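Putative nucleoprotein (Infectious salmon anemia virus, PDB 4EWC) encapsidates the negative-strand viral RNA, protects it from nucleases and forms the ribonucleoprotein that serves as template for transcription and replication. Local coordinates at the interface of chains A and B. Residues are numbered along the deposited sequence; one frame, centred on the assembly and turned at random. Chains: chain A/B, Putative nucleoprotein.

The interface of chains A and B. Residues chain A 511, 513, 581-582; chain B 470, 586, 590-591.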
loop_
_atom_site.group_PDB
_atom_site.type_symbol
_atom_site.label_atom_id
_atom_site.label_comp_id
_atom_site.label_asym_id
_atom_site.label_seq_id
_atom_site.Cartn_x
_atom_site.Cartn_y
_atom_site.Cartn_z
ATOM N N ASP A 511 -7.900 8.414 -11.815
ATOM C CA ASP A 511 -8.676 8.271 -10.588
ATOM C C ASP A 511 -9.344 9.574 -10.158
ATOM O O ASP A 511 -8.665 10.546 -9.799
ATOM C CB ASP A 511 -7.782 7.778 -9.456
ATOM C CG ASP A 511 -8.540 6.979 -8.428
ATOM O OD1 ASP A 511 -9.772 7.187 -8.301
ATOM O OD2 ASP A 511 -7.905 6.132 -7.758
ATOM N N SER A 513 -10.684 10.498 -7.536
ATOM C CA SER A 513 -10.830 10.533 -6.088
ATOM C C SER A 513 -10.482 11.901 -5.460
ATOM O O SER A 513 -9.535 12.565 -5.874
ATOM C CB SER A 513 -9.989 9.438 -5.453
ATOM O OG SER A 513 -10.308 9.321 -4.075
ATOM N N ILE A 581 -7.347 -1.821 -7.855
ATOM C CA ILE A 581 -6.419 -1.418 -6.790
ATOM C C ILE A 581 -5.666 -0.180 -7.237
ATOM O O ILE A 581 -5.634 0.127 -8.431
ATOM C CB ILE A 581 -5.376 -2.512 -6.425
ATOM C CG1 ILE A 581 -4.378 -2.729 -7.559
ATOM C CG2 ILE A 581 -6.059 -3.815 -6.005
ATOM C CD1 ILE A 581 -3.102 -3.405 -7.125
ATOM N N VAL A 582 -5.066 0.526 -6.281
ATOM C CA VAL A 582 -4.206 1.678 -6.569
ATOM C C VAL A 582 -2.729 1.298 -6.517
ATOM O O VAL A 582 -2.253 0.727 -5.539
ATOM C CB VAL A 582 -4.410 2.827 -5.540
ATOM C CG1 VAL A 582 -3.246 3.815 -5.605
ATOM C CG2 VAL A 582 -5.730 3.529 -5.756
ATOM N N TYR B 470 -9.861 -0.927 0.537
ATOM C CA TYR B 470 -10.617 -0.008 -0.326
ATOM C C TYR B 470 -12.107 0.064 0.003
ATOM O O TYR B 470 -12.805 -0.939 0.028
ATOM C CB TYR B 470 -10.419 -0.315 -1.814
ATOM C CG TYR B 470 -8.977 -0.360 -2.246
ATOM C CD1 TYR B 470 -8.281 0.800 -2.517
ATOM C CD2 TYR B 470 -8.314 -1.575 -2.385
ATOM C CE1 TYR B 470 -6.962 0.760 -2.914
ATOM C CE2 TYR B 470 -7.003 -1.624 -2.784
ATOM C CZ TYR B 470 -6.331 -0.445 -3.045
ATOM O OH TYR B 470 -5.022 -0.484 -3.434
ATOM N N VAL B 586 -1.777 6.261 0.311
ATOM C CA VAL B 586 -3.068 5.712 -0.073
ATOM C C VAL B 586 -3.927 5.588 1.176
ATOM O O VAL B 586 -3.430 5.252 2.259
ATOM C CB VAL B 586 -2.955 4.317 -0.765
ATOM C CG1 VAL B 586 -4.343 3.739 -1.040
ATOM C CG2 VAL B 586 -2.201 4.443 -2.055
ATOM N N SER B 590 -9.569 6.058 -1.718
ATOM C CA SER B 590 -8.549 6.430 -2.698
ATOM C C SER B 590 -8.978 6.003 -4.101
ATOM O O SER B 590 -8.396 6.417 -5.092
ATOM C CB SER B 590 -7.215 5.785 -2.354
ATOM O OG SER B 590 -7.273 4.395 -2.664
ATOM N N ILE B 591 -9.984 5.135 -4.150
ATOM C CA ILE B 591 -10.683 4.782 -5.377
ATOM C C ILE B 591 -12.125 5.293 -5.284
ATOM O O ILE B 591 -12.847 4.969 -4.334
ATOM C CB ILE B 591 -10.716 3.256 -5.586
ATOM C CG1 ILE B 591 -9.310 2.687 -5.811
ATOM C CG2 ILE B 591 -11.630 2.918 -6.742
ATOM C CD1 ILE B 591 -9.284 1.175 -6.020
#
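B:Tyr470 meets the backbone of A:Ile581 and A:Val582 where two copies of this orthomyxovirus nucleoprotein pack around a two-fold axis. All residues of the patch come from the C-terminal part of the chain. Strand 577-583 of chain A lies against loop residues of chain B. The same contacts recur with the chains exchanged. This two-fold pairing may be the biological assembly or a crystal contact.

A hydrogen bond ties the strand to B:Tyr470. The backbone N of A:Val582 donates to the phenol oxygen OH of B:Tyr470 at 3.0 Å. The bond is nearly straight, 165° at the hydrogen. CG of B:Tyr470 stands anti to its own carbonyl carbon (chi1 -54°), and the ring carries the hydroxyl out to the strand. Within chain B, OG of B:Ser590 lies in the ring plane at the ring's edge.

The apolar contacts centre on A:Val582, whose two methyls reach different partners. CG1 meets CG2 of B:Val586 at 3.8 Å. CG2 meets CG1 of B:Ile591 at 3.7 Å. In both pairs the side chains run alongside each other in opposite directions. With CG1 anti to the backbone N (chi1 163°), the valine can touch both residues at once. OG of B:Ser590 also approaches its CG2, at 3.6 Å. A:Ile581 lies across the outer end of the tyrosine, with its CB 3.6 Å from OH. Its CG2 branch comes near CE2 of the ring. The CD1 tip of B:Ile591 reaches CA of A:Ile581 at 3.9 Å.

A close, doubtful approach involves A:Asp511. Its carboxylate oxygen OD2 lies 2.7 Å from the backbone O of B:Ser590. Both oxygens can normally only accept, so the pair is a clash or a doubtful placement, and no hydrogen bond is assigned. A:Ser513 flanks the same carbonyl, with CB 3.4 Å from O of B:Ser590.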